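Local coordinates for penicillin-binding protein PbpB (Mycobacterium tuberculosis, PDB 6KGT), which synthesises cross-linked peptidoglycan for the mycobacterial cell wall from lipid intermediates and binds penicillin, at residues 292-297 with 325-330; 267-272 with 473-478; 193-198 with 410-415; 342-347 with 431-436; 450-455 with 462-467. All blocks are in the same frame, centred on the assembly; numbering follows the deposited sequence.

Contact 1: 292-297 with 325-330; sequences QVPGSI and SNVGTL. With SFR ((2R)-2-[(1S,2R)-1-carboxy-2-hydroxypropyl]-5-[(2R)-oxolan-2-yl]-2,3-dihydro-1,3-thiazole-4-carboxylic acid), chain B.
V327 carries this contact, its two methyls spread against the backbone of 292-297. CG1 lies 3.3 Å from P294 O and also meets V293 CG1 at 3.7 Å, while CG2 reaches past the turn to S296 CA at 3.7 Å. P294 crosses V327 obliquely, its CG and CD each 4.0 Å from V327 CG1. From the facing segment V293 points back: its CG1 is swung opposite the backbone nitrogen (chi1 -174°), which pushes this methyl, rather than CG2, into the start of the helix, 3.4 Å from both S325 OG and G328 N. The methyl therefore covers a capping bond, because S325 OG receives G328 N at 2.9 Å and 158°, and the same hydroxyl also bonds D306. Further along, I297 closes the row by packing its CB and CG2 loosely on V327 and L330. N326, one residue before V327, plays a different role. Its ND2 donates to O62 of the bound ligand SFR at 2.7 Å, and also to H305 O, while OD1 takes a bond from K272, so both ends of the amide are held and its rotation is fixed. An apolar face of the helix thus rests on the strand entry as its first turn presents an amide to the ligand, as expected of the SxN motif, of which N326 is the asparagine, in penicillin-binding transpeptidases.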
# COMPACT_ATOMS: atom_id res chain seq x y z
N GLN A 292 9.06 8.22 29.90
CA GLN A 292 9.03 7.17 30.90
C GLN A 292 7.84 6.28 30.55
O GLN A 292 6.69 6.69 30.71
CB GLN A 292 8.90 7.74 32.31
CG GLN A 292 10.02 8.72 32.71
CD GLN A 292 11.40 8.07 32.66
OE1 GLN A 292 11.60 6.97 33.16
NE2 GLN A 292 12.35 8.77 32.05
N VAL A 293 8.11 5.07 30.07
CA VAL A 293 7.06 4.23 29.51
C VAL A 293 6.91 2.98 30.38
O VAL A 293 7.80 2.12 30.39
CB VAL A 293 7.36 3.87 28.05
CG1 VAL A 293 6.19 3.12 27.42
CG2 VAL A 293 7.65 5.16 27.26
N PRO A 294 5.82 2.84 31.13
CA PRO A 294 5.57 1.59 31.86
C PRO A 294 5.22 0.45 30.91
O PRO A 294 4.92 0.65 29.74
CB PRO A 294 4.39 1.93 32.78
CG PRO A 294 3.72 3.11 32.14
CD PRO A 294 4.84 3.89 31.48
N GLY A 295 5.26 -0.76 31.46
CA GLY A 295 4.89 -1.95 30.70
C GLY A 295 3.41 -2.07 30.39
O GLY A 295 3.04 -2.87 29.52
N SER A 296 2.56 -1.32 31.08
CA SER A 296 1.14 -1.37 30.76
C SER A 296 0.49 -0.09 31.25
O SER A 296 1.03 0.63 32.09
CB SER A 296 0.46 -2.61 31.37
OG SER A 296 0.86 -2.82 32.71
N ILE A 297 -0.69 0.18 30.70
CA ILE A 297 -1.46 1.37 31.04
C ILE A 297 -2.93 0.97 31.07
O ILE A 297 -3.36 0.06 30.36
CB ILE A 297 -1.20 2.51 30.02
CG1 ILE A 297 -1.96 3.78 30.38
CG2 ILE A 297 -1.59 2.10 28.59
CD1 ILE A 297 -1.61 4.94 29.45
N SER A 325 6.29 0.55 20.93
CA SER A 325 5.67 0.50 22.25
C SER A 325 4.22 0.98 22.16
O SER A 325 3.98 2.14 21.82
CB SER A 325 6.49 1.35 23.22
OG SER A 325 5.80 1.60 24.42
N ASN A 326 3.26 0.09 22.44
CA ASN A 326 1.86 0.48 22.52
C ASN A 326 1.64 1.54 23.60
O ASN A 326 0.99 2.56 23.36
CB ASN A 326 0.98 -0.74 22.81
CG ASN A 326 0.90 -1.69 21.63
OD1 ASN A 326 1.21 -1.29 20.50
ND2 ASN A 326 0.52 -2.95 21.88
N VAL A 327 2.18 1.29 24.81
CA VAL A 327 2.03 2.23 25.92
C VAL A 327 2.58 3.59 25.54
O VAL A 327 1.90 4.62 25.68
CB VAL A 327 2.71 1.66 27.18
CG1 VAL A 327 2.62 2.64 28.36
CG2 VAL A 327 2.11 0.29 27.55
N GLY A 328 3.81 3.62 25.01
CA GLY A 328 4.37 4.88 24.55
C GLY A 328 3.48 5.58 23.54
O GLY A 328 3.26 6.79 23.61
N THR A 329 2.95 4.81 22.58
CA THR A 329 2.09 5.40 21.56
C THR A 329 0.83 5.99 22.19
O THR A 329 0.40 7.10 21.82
CB THR A 329 1.73 4.33 20.52
OG1 THR A 329 2.91 3.95 19.80
CG2 THR A 329 0.68 4.85 19.54
N LEU A 330 0.23 5.28 23.13
CA LEU A 330 -1.00 5.78 23.74
C LEU A 330 -0.73 6.99 24.63
O LEU A 330 -1.52 7.94 24.64
CB LEU A 330 -1.69 4.66 24.51
CG LEU A 330 -2.37 3.65 23.58
CD1 LEU A 330 -2.94 2.45 24.36
CD2 LEU A 330 -3.46 4.37 22.82
C7 SFR B . 1.98 -3.27 16.25
C6 SFR B . 2.24 -4.07 17.56
N4 SFR B . 4.47 -3.87 16.56
C5 SFR B . 3.60 -3.81 17.92
C3 SFR B . 5.37 -5.09 16.64
C2 SFR B . 5.21 -5.87 17.98
S1 SFR B . 4.21 -5.14 18.85
C31 SFR B . 6.36 -5.30 15.50
O71 SFR B . 1.71 -3.93 15.20
C61 SFR B . 1.25 -3.63 18.68
O62 SFR B . 1.44 -4.43 19.80
C62 SFR B . -0.20 -3.72 18.24
C14 SFR B . 6.27 -6.63 18.79
C15 SFR B . 6.27 -7.93 18.58
C16 SFR B . 7.49 -8.39 19.54
C17 SFR B . 8.44 -7.42 19.45
O18 SFR B . 7.82 -6.27 18.64
O32 SFR B . 6.69 -6.44 15.07
O31 SFR B . 6.83 -4.27 14.96

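Contact 2: 267-272 with 473-478; sequences PGSVNK and AGKTGT. With SFR ((2R)-2-[(1S,2R)-1-carboxy-2-hydroxypropyl]-5-[(2R)-oxolan-2-yl]-2,3-dihydro-1,3-thiazole-4-carboxylic acid), chain B.
O71 of the bound SFR is gripped from both segments at once: T478 N donates to it at 2.8 Å along a nearly straight path (165°), and S269 N at 2.7 Å through a more bent, weak bond. S269 OG is covalently joined to C7, the carbon that carries O71, consistent with S269 being the nucleophile that forms the acyl-ester intermediate, as in related enzymes; the modelled bond is too short for its length to be interpreted. With OG lying beside its own backbone N (chi1 -63°), the acyl oxygen falls between the two amides. Around this core the segments pack mainly by backbone against side chain. S269 CB rests 3.4 Å from T476 O, and V270 CG2 presses on K475 O at 3.3 Å. K475 folds back over the serine, bent at chi2 and chi4, with CG 3.5 Å from S269 O and NZ 3.5 Å from S269 CB. Its ammonium is steadied by T476 O at 3.0 Å and by S324 OG, a hydroxyl that K272 NZ bonds as well. G477 brings the strand close to the serine, its CA lying near S269 N. The SxxK turn, S269 to K272, and the KTG strand, K475 to G477, thus meet at the acylated serine, with two backbone amides on the acyl oxygen forming the oxyanion hole characteristic of penicillin-binding transpeptidases.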
# COMPACT_ATOMS: atom_id res chain seq x y z
N PRO A 267 -4.63 -2.45 10.35
CA PRO A 267 -3.22 -2.21 10.01
C PRO A 267 -2.24 -2.54 11.12
O PRO A 267 -1.05 -2.76 10.83
CB PRO A 267 -3.18 -0.72 9.71
CG PRO A 267 -4.27 -0.16 10.68
CD PRO A 267 -5.36 -1.19 10.59
N GLY A 268 -2.68 -2.57 12.37
CA GLY A 268 -1.74 -2.75 13.46
C GLY A 268 -0.78 -1.58 13.54
O GLY A 268 -1.07 -0.45 13.12
N SER A 269 0.41 -1.86 14.07
CA SER A 269 1.36 -0.80 14.40
C SER A 269 1.78 0.07 13.21
O SER A 269 2.31 1.17 13.42
CB SER A 269 2.60 -1.42 15.05
OG SER A 269 2.23 -2.05 16.25
N VAL A 270 1.61 -0.40 11.96
CA VAL A 270 1.88 0.50 10.84
C VAL A 270 1.02 1.77 10.94
O VAL A 270 1.42 2.84 10.47
CB VAL A 270 1.68 -0.24 9.50
CG1 VAL A 270 1.61 0.71 8.34
CG2 VAL A 270 2.85 -1.16 9.27
N ASN A 271 -0.15 1.69 11.60
CA ASN A 271 -0.95 2.89 11.78
C ASN A 271 -0.27 3.95 12.65
O ASN A 271 -0.69 5.10 12.63
CB ASN A 271 -2.31 2.54 12.39
CG ASN A 271 -3.37 3.59 12.10
OD1 ASN A 271 -3.50 4.05 10.97
ND2 ASN A 271 -4.12 3.99 13.12
N LYS A 272 0.78 3.60 13.40
CA LYS A 272 1.36 4.55 14.35
C LYS A 272 1.97 5.78 13.67
O LYS A 272 2.31 6.74 14.37
CB LYS A 272 2.38 3.82 15.22
CG LYS A 272 1.73 2.78 16.14
CD LYS A 272 2.76 2.14 17.07
CE LYS A 272 2.13 1.10 18.03
NZ LYS A 272 3.21 0.34 18.76
N ALA A 473 13.42 4.08 5.66
CA ALA A 473 12.57 4.41 6.80
C ALA A 473 11.27 3.67 6.63
O ALA A 473 10.73 3.63 5.53
CB ALA A 473 12.32 5.93 6.90
N GLY A 474 10.75 3.08 7.71
CA GLY A 474 9.51 2.35 7.59
C GLY A 474 8.91 2.00 8.94
O GLY A 474 9.37 2.47 9.98
N LYS A 475 7.87 1.17 8.90
CA LYS A 475 7.22 0.73 10.13
C LYS A 475 6.69 -0.69 9.94
O LYS A 475 6.12 -1.01 8.89
CB LYS A 475 6.08 1.70 10.52
CG LYS A 475 5.41 1.39 11.87
CD LYS A 475 6.39 1.59 13.04
CE LYS A 475 5.80 1.08 14.36
NZ LYS A 475 5.95 -0.40 14.51
N THR A 476 6.92 -1.54 10.94
CA THR A 476 6.47 -2.92 10.98
C THR A 476 5.09 -3.01 11.62
O THR A 476 4.71 -2.18 12.43
CB THR A 476 7.44 -3.79 11.80
OG1 THR A 476 7.78 -3.07 13.00
CG2 THR A 476 8.71 -4.11 11.00
N GLY A 477 4.36 -4.06 11.27
CA GLY A 477 3.06 -4.23 11.86
C GLY A 477 2.63 -5.66 12.05
O GLY A 477 2.92 -6.55 11.25
N THR A 478 1.88 -5.86 13.13
CA THR A 478 1.24 -7.12 13.47
C THR A 478 -0.14 -6.77 14.02
O THR A 478 -0.24 -6.01 14.98
CB THR A 478 2.08 -7.87 14.52
OG1 THR A 478 3.38 -8.12 13.99
CG2 THR A 478 1.42 -9.18 14.87
C7 SFR B . 1.98 -3.27 16.25
C6 SFR B . 2.24 -4.07 17.56
N4 SFR B . 4.47 -3.87 16.56
C5 SFR B . 3.60 -3.81 17.92
C3 SFR B . 5.37 -5.09 16.64
C2 SFR B . 5.21 -5.87 17.98
S1 SFR B . 4.21 -5.14 18.85
C31 SFR B . 6.36 -5.30 15.50
O71 SFR B . 1.71 -3.93 15.20
C61 SFR B . 1.25 -3.63 18.68
O62 SFR B . 1.44 -4.43 19.80
C62 SFR B . -0.20 -3.72 18.24
C14 SFR B . 6.27 -6.63 18.79
C15 SFR B . 6.27 -7.93 18.58
C16 SFR B . 7.49 -8.39 19.54
C17 SFR B . 8.44 -7.42 19.45
O18 SFR B . 7.82 -6.27 18.64
O32 SFR B . 6.69 -6.44 15.07
O31 SFR B . 6.83 -4.27 14.96

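Contact 3: 193-198 with 410-415; sequences VVLTLD and RIIKAT
V194 and A414 face each other as a hydrogen-bonded pair, and backbone bonds dominate here. V194 N gives its hydrogen to A414 O at 2.9 Å, and V194 O is approached by two amides in a row: K413 N at 2.7 Å (155°) and, more weakly, A414 N at 3.3 Å. Beyond them T196 N reaches I411 O at 2.7 Å, rising well above the carbonyl plane instead of following a lone pair, and L195 CA leans on that same oxygen through a CA-H...O contact of 3.1 Å. Two residues facing one is the signature of a classic beta bulge, and here it interrupts the antiparallel pairing of strands 192-195 and 412-416, inner neighbours in a mixed sheet that also includes strand 21-22. Past the bulge the pairing slips by one residue, from V194 opposite A414 to L195 opposite I412. Apolar side chains fill in on the flanks. V194 CB meets A414 CB, and the tips of L197 and I411 touch obliquely, CD2 to CD1 at 3.7 Å, while L195 CD2 brushes both I411 and I412. Polar and mixed contacts gather at T196. Its hydroxyl, placed between backbone N and carbonyl carbon by chi1 57°, bonds V233 O and also lies near R410 O. Its methyl CG2 sits 3.7 Å from K413 CB, at the root of a chain whose NZ runs off to a salt bridge with E232.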
# COMPACT_ATOMS: atom_id res chain seq x y z
N VAL A 193 -5.42 3.13 -23.40
CA VAL A 193 -5.32 3.54 -22.00
C VAL A 193 -3.87 3.37 -21.56
O VAL A 193 -3.30 2.29 -21.70
CB VAL A 193 -6.28 2.73 -21.11
CG1 VAL A 193 -6.09 3.08 -19.60
CG2 VAL A 193 -7.72 2.95 -21.55
N VAL A 194 -3.27 4.45 -21.05
CA VAL A 194 -1.89 4.46 -20.54
C VAL A 194 -1.95 4.40 -19.02
O VAL A 194 -2.53 5.27 -18.37
CB VAL A 194 -1.13 5.71 -21.01
CG1 VAL A 194 0.32 5.68 -20.58
CG2 VAL A 194 -1.22 5.86 -22.53
N LEU A 195 -1.36 3.35 -18.43
CA LEU A 195 -1.35 3.21 -16.98
C LEU A 195 -0.10 3.86 -16.40
O LEU A 195 0.88 4.12 -17.09
CB LEU A 195 -1.40 1.74 -16.57
CG LEU A 195 -2.62 0.98 -17.08
CD1 LEU A 195 -2.51 -0.44 -16.62
CD2 LEU A 195 -3.95 1.62 -16.59
N THR A 196 -0.16 4.14 -15.10
CA THR A 196 1.03 4.60 -14.39
C THR A 196 1.99 3.47 -14.07
O THR A 196 3.14 3.73 -13.69
CB THR A 196 0.63 5.31 -13.11
OG1 THR A 196 -0.14 4.41 -12.31
CG2 THR A 196 -0.21 6.56 -13.44
N LEU A 197 1.55 2.22 -14.22
CA LEU A 197 2.40 1.06 -14.00
C LEU A 197 3.70 1.15 -14.80
O LEU A 197 3.71 1.56 -15.96
CB LEU A 197 1.64 -0.22 -14.37
CG LEU A 197 0.40 -0.56 -13.54
CD1 LEU A 197 -0.18 -1.91 -13.96
CD2 LEU A 197 0.75 -0.53 -12.04
N ASP A 198 4.79 0.78 -14.15
CA ASP A 198 6.04 0.45 -14.82
C ASP A 198 6.15 -1.07 -14.88
O ASP A 198 6.25 -1.71 -13.84
CB ASP A 198 7.24 1.06 -14.08
CG ASP A 198 8.57 0.86 -14.82
OD1 ASP A 198 8.83 -0.23 -15.36
OD2 ASP A 198 9.38 1.82 -14.84
N ARG A 410 -3.16 7.28 -8.23
CA ARG A 410 -3.82 7.12 -9.52
C ARG A 410 -3.06 6.09 -10.35
O ARG A 410 -1.83 6.05 -10.32
CB ARG A 410 -3.89 8.47 -10.29
CG ARG A 410 -4.78 9.53 -9.66
CD ARG A 410 -6.22 9.10 -9.72
NE ARG A 410 -7.18 10.12 -9.31
CZ ARG A 410 -7.64 10.29 -8.07
NH1 ARG A 410 -7.21 9.51 -7.08
NH2 ARG A 410 -8.53 11.24 -7.82
N ILE A 411 -3.81 5.28 -11.10
CA ILE A 411 -3.21 4.26 -11.97
C ILE A 411 -3.42 4.57 -13.45
O ILE A 411 -2.72 3.99 -14.29
CB ILE A 411 -3.76 2.85 -11.64
CG1 ILE A 411 -2.91 1.75 -12.31
CG2 ILE A 411 -5.22 2.72 -12.10
CD1 ILE A 411 -2.72 0.50 -11.48
N ILE A 412 -4.34 5.45 -13.80
CA ILE A 412 -4.52 5.84 -15.20
C ILE A 412 -3.68 7.09 -15.43
O ILE A 412 -3.82 8.08 -14.71
CB ILE A 412 -6.00 6.07 -15.52
CG1 ILE A 412 -6.76 4.76 -15.27
CG2 ILE A 412 -6.15 6.42 -16.98
CD1 ILE A 412 -8.22 4.95 -15.00
N LYS A 413 -2.74 7.01 -16.38
CA LYS A 413 -1.86 8.15 -16.62
C LYS A 413 -2.38 9.08 -17.71
O LYS A 413 -2.28 10.30 -17.58
CB LYS A 413 -0.45 7.69 -16.98
CG LYS A 413 0.52 8.85 -17.10
CD LYS A 413 1.96 8.46 -16.86
CE LYS A 413 2.86 9.71 -16.71
NZ LYS A 413 2.42 10.60 -15.59
N ALA A 414 -2.93 8.53 -18.79
CA ALA A 414 -3.36 9.30 -19.95
C ALA A 414 -4.19 8.39 -20.85
O ALA A 414 -4.21 7.17 -20.68
CB ALA A 414 -2.17 9.88 -20.72
N THR A 415 -4.87 9.02 -21.82
CA THR A 415 -5.68 8.36 -22.83
C THR A 415 -5.24 8.84 -24.20
O THR A 415 -5.06 10.05 -24.40
CB THR A 415 -7.17 8.66 -22.65
OG1 THR A 415 -7.55 8.32 -21.31
CG2 THR A 415 -7.98 7.86 -23.62

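Contact 4: 342-347 with 431-436; sequences YDMLRK and IRVVSA
M344 crosses from the helix to V433 and V434 with its thioether end. From CB the chain sets out with CG opposite the backbone nitrogen (chi1 180°), and CB and CG serve as the stalk. Bends at chi2 and chi3 then curl the tip, so that SD arrives 3.7 Å from V433 CG1 and lies 3.9 Å from V433 O. CE, the last atom, settles 3.8 Å from V434 CG1. The methionine thus runs at about a right angle to both valines; SD lies near a methyl of each, and CE adds to V434. The side chain also touches V274 and A278 of helix 273-281. One turn on, K347 passes over the same residue, its CE 3.3 Å from V433 O. V433 answers with its other methyl, CG2, 3.3 Å from K347 O, and that oxygen also accepts from R406 NE. Within the loop, R432 NH1 donates to V434 O at 2.8 Å and 166°, the acceptor lying within the plane of the guanidinium. V433 and V434 continue inward to helix 390-401. Sulfur and methyl contacts therefore fill the buried side, while the lysine lies along the more open side, and together they seat the last turns of helix 338-347 against the loop that leaves strand 431-432, within the helical part of the penicillin-binding transpeptidase fold.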
# COMPACT_ATOMS: atom_id res chain seq x y z
N TYR A 342 -8.47 12.09 15.57
CA TYR A 342 -9.45 11.72 14.56
C TYR A 342 -9.33 12.59 13.31
O TYR A 342 -9.49 12.10 12.19
CB TYR A 342 -10.87 11.81 15.11
CG TYR A 342 -11.91 11.45 14.08
CD1 TYR A 342 -12.24 10.13 13.85
CD2 TYR A 342 -12.57 12.44 13.35
CE1 TYR A 342 -13.19 9.78 12.92
CE2 TYR A 342 -13.53 12.10 12.41
CZ TYR A 342 -13.84 10.76 12.20
OH TYR A 342 -14.79 10.39 11.27
N ASP A 343 -9.08 13.90 13.49
CA ASP A 343 -8.91 14.77 12.33
C ASP A 343 -7.77 14.29 11.45
O ASP A 343 -7.87 14.30 10.22
CB ASP A 343 -8.67 16.23 12.76
CG ASP A 343 -9.92 16.89 13.32
OD1 ASP A 343 -9.78 17.90 14.04
OD2 ASP A 343 -11.04 16.39 13.05
N MET A 344 -6.66 13.88 12.07
CA MET A 344 -5.49 13.50 11.30
C MET A 344 -5.72 12.18 10.57
O MET A 344 -5.32 12.03 9.40
CB MET A 344 -4.28 13.45 12.25
CG MET A 344 -2.94 13.06 11.60
SD MET A 344 -2.19 14.42 10.74
CE MET A 344 -1.76 15.47 12.12
N LEU A 345 -6.39 11.22 11.22
CA LEU A 345 -6.90 10.03 10.54
C LEU A 345 -7.59 10.40 9.24
O LEU A 345 -7.27 9.87 8.16
CB LEU A 345 -7.88 9.28 11.44
CG LEU A 345 -7.40 8.38 12.57
CD1 LEU A 345 -8.59 7.86 13.34
CD2 LEU A 345 -6.55 7.22 12.05
N ARG A 346 -8.55 11.33 9.33
CA ARG A 346 -9.31 11.74 8.15
C ARG A 346 -8.42 12.41 7.11
O ARG A 346 -8.58 12.17 5.91
CB ARG A 346 -10.45 12.66 8.58
CG ARG A 346 -11.57 11.96 9.34
CD ARG A 346 -12.49 11.22 8.39
NE ARG A 346 -12.96 12.09 7.31
CZ ARG A 346 -13.90 11.75 6.43
NH1 ARG A 346 -14.48 10.56 6.49
NH2 ARG A 346 -14.26 12.61 5.48
N LYS A 347 -7.48 13.24 7.56
CA LYS A 347 -6.60 13.92 6.61
C LYS A 347 -5.62 12.96 5.94
O LYS A 347 -5.23 13.18 4.78
CB LYS A 347 -5.84 15.05 7.30
CG LYS A 347 -6.42 16.43 7.03
CD LYS A 347 -6.17 17.41 8.16
CE LYS A 347 -4.71 17.42 8.57
NZ LYS A 347 -4.41 17.97 9.93
N ILE A 431 -3.47 17.48 -0.76
CA ILE A 431 -4.06 17.55 0.57
C ILE A 431 -2.92 17.70 1.57
O ILE A 431 -2.15 16.75 1.78
CB ILE A 431 -4.92 16.33 0.89
CG1 ILE A 431 -6.05 16.23 -0.15
CG2 ILE A 431 -5.43 16.41 2.30
CD1 ILE A 431 -6.97 15.06 0.05
N ARG A 432 -2.79 18.88 2.18
CA ARG A 432 -1.79 19.12 3.21
C ARG A 432 -2.20 18.38 4.47
O ARG A 432 -3.24 18.68 5.07
CB ARG A 432 -1.65 20.63 3.45
CG ARG A 432 -1.00 21.05 4.76
CD ARG A 432 0.49 20.88 4.72
NE ARG A 432 1.12 21.55 3.58
CZ ARG A 432 2.38 21.36 3.22
NH1 ARG A 432 3.14 20.49 3.89
NH2 ARG A 432 2.89 22.00 2.17
N VAL A 433 -1.41 17.37 4.85
CA VAL A 433 -1.66 16.60 6.07
C VAL A 433 -0.89 17.19 7.25
O VAL A 433 -1.44 17.37 8.34
CB VAL A 433 -1.29 15.11 5.85
CG1 VAL A 433 -1.39 14.34 7.14
CG2 VAL A 433 -2.19 14.48 4.77
N VAL A 434 0.40 17.46 7.04
CA VAL A 434 1.30 18.03 8.03
C VAL A 434 2.29 18.90 7.26
O VAL A 434 2.41 18.80 6.04
CB VAL A 434 2.06 16.96 8.85
CG1 VAL A 434 1.13 16.12 9.67
CG2 VAL A 434 2.91 16.10 7.93
N SER A 435 3.04 19.72 7.99
CA SER A 435 4.01 20.60 7.35
C SER A 435 5.18 19.77 6.78
O SER A 435 5.37 18.60 7.12
CB SER A 435 4.54 21.65 8.33
OG SER A 435 5.47 21.10 9.28
N ALA A 436 5.96 20.41 5.90
CA ALA A 436 7.18 19.80 5.40
C ALA A 436 8.17 19.51 6.53
O ALA A 436 8.87 18.49 6.51
CB ALA A 436 7.83 20.69 4.33

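Contact 5: 450-455 with 462-467; sequences VQRDPM and GPTAGV
The guanidinium of R452 turns one face to P463, with CB 3.7 Å above the plane and over its centre, and at the edge T464 CG2 comes 3.5 Å from NH2. The two chains, R452 and P463, cross at about a right angle. An extended run from CG to NE brings the guanidinium to the proline, with CG itself 3.5 Å from P463 CB. Nearer the backbone the contact turns to paired CA-H...O contacts. V450 CA points at G462 O, 3.4 Å away with 151° at the hydrogen, and P463 CA returns the gesture to V450 O at 3.4 Å and 153°. V450 packs against the 3-10 turn: its CG1, beside its own backbone N (chi1 -57°), reaches A465 CB at 3.7 Å, and its CB lies 3.6 Å from G466 N. That short turn, closed by A465 N on G462 O, places P463, T464 and A465 in succession. Both segments belong to the connection between helix 436-450 and strand 473-483, where backbone bonds of Q451 with G460 and G462 with V449 tie the loop nearby. Since the closest contacts of R452 are with carbon atoms of P463 and T464, the chemistry suggests that this pairing rests largely on dispersion and CH contacts, with the arginine contributing its flat surface more than its charge.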
# COMPACT_ATOMS: atom_id res chain seq x y z
N VAL A 450 14.56 0.54 11.28
CA VAL A 450 15.48 -0.33 10.55
C VAL A 450 16.89 -0.30 11.10
O VAL A 450 17.76 -1.00 10.57
CB VAL A 450 15.49 0.00 9.05
CG1 VAL A 450 14.08 -0.10 8.49
CG2 VAL A 450 16.07 1.40 8.82
N GLN A 451 17.15 0.45 12.17
CA GLN A 451 18.50 0.55 12.70
C GLN A 451 18.91 -0.71 13.48
O GLN A 451 18.11 -1.31 14.19
CB GLN A 451 18.60 1.78 13.59
CG GLN A 451 19.85 1.84 14.47
CD GLN A 451 20.03 3.20 15.07
OE1 GLN A 451 20.19 4.18 14.36
NE2 GLN A 451 19.97 3.27 16.39
N ARG A 452 20.18 -1.10 13.33
CA ARG A 452 20.73 -2.27 14.02
C ARG A 452 21.56 -1.85 15.22
O ARG A 452 22.25 -0.83 15.18
CB ARG A 452 21.62 -3.12 13.11
CG ARG A 452 20.85 -4.13 12.32
CD ARG A 452 21.68 -5.29 11.80
NE ARG A 452 20.84 -6.12 10.95
CZ ARG A 452 20.08 -7.12 11.39
NH1 ARG A 452 20.07 -7.43 12.68
NH2 ARG A 452 19.32 -7.81 10.55
N ASP A 453 21.48 -2.64 16.29
CA ASP A 453 22.33 -2.46 17.45
C ASP A 453 22.65 -3.84 18.03
O ASP A 453 21.75 -4.55 18.50
CB ASP A 453 21.68 -1.55 18.51
CG ASP A 453 22.58 -1.30 19.72
OD1 ASP A 453 23.77 -1.69 19.67
OD2 ASP A 453 22.12 -0.70 20.73
N PRO A 454 23.92 -4.26 17.98
CA PRO A 454 24.28 -5.57 18.57
C PRO A 454 24.04 -5.63 20.07
O PRO A 454 23.72 -6.71 20.60
CB PRO A 454 25.78 -5.70 18.24
CG PRO A 454 26.05 -4.67 17.19
CD PRO A 454 25.09 -3.56 17.42
N MET A 455 24.18 -4.51 20.78
CA MET A 455 23.81 -4.44 22.19
C MET A 455 22.30 -4.42 22.39
O MET A 455 21.86 -4.41 23.55
CB MET A 455 24.43 -3.20 22.84
CG MET A 455 25.96 -3.19 22.85
SD MET A 455 26.74 -4.71 23.45
CE MET A 455 25.88 -5.04 24.99
N GLY A 462 12.59 -3.66 12.83
CA GLY A 462 12.72 -4.13 11.46
C GLY A 462 14.09 -3.92 10.85
O GLY A 462 14.21 -3.37 9.75
N PRO A 463 15.14 -4.36 11.54
CA PRO A 463 16.49 -4.11 11.02
C PRO A 463 16.77 -4.80 9.70
O PRO A 463 17.57 -4.28 8.91
CB PRO A 463 17.40 -4.63 12.14
CG PRO A 463 16.60 -5.67 12.82
CD PRO A 463 15.19 -5.17 12.78
N THR A 464 16.11 -5.92 9.40
CA THR A 464 16.34 -6.51 8.08
C THR A 464 15.71 -5.68 6.97
O THR A 464 15.98 -5.95 5.80
CB THR A 464 15.81 -7.96 7.98
OG1 THR A 464 14.38 -7.96 8.06
CG2 THR A 464 16.36 -8.83 9.07
N ALA A 465 14.88 -4.69 7.29
CA ALA A 465 14.34 -3.85 6.24
C ALA A 465 15.35 -2.80 5.79
O ALA A 465 15.20 -2.25 4.70
CB ALA A 465 13.03 -3.16 6.70
N GLY A 466 16.36 -2.51 6.62
CA GLY A 466 17.35 -1.53 6.24
C GLY A 466 18.19 -2.01 5.07
O GLY A 466 18.39 -3.20 4.87
N VAL A 467 18.65 -1.05 4.26
CA VAL A 467 19.58 -1.37 3.17
C VAL A 467 20.80 -0.48 3.38
O VAL A 467 20.70 0.75 3.24
CB VAL A 467 18.95 -1.17 1.78
CG1 VAL A 467 19.91 -1.63 0.71
CG2 VAL A 467 17.65 -1.94 1.66

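Contacts 1 and 2 build the active site together: N326 OD1 lies 3.1 Å from K272 NZ in a probable hydrogen bond, T329 OG1 packs 3.3 Å from K272 CD, and both contacts touch SFR, though their centres stand 16 Å apart. Contact 5 borders this pocket, since T476 CG2 rests 4.0 Å from G462 CA and G462 is about 7 Å from the ligand. Contact 4 approaches contact 2 from the helical side, where N271 ND2 meets L345 CD2 at 4.2 Å. Contact 3 stands apart from the active site, its nearest atoms about 18 Å from contact 2 and about 9 Å from contact 4, without touching either, although 410-415 falls between the segments of contact 2 in sequence.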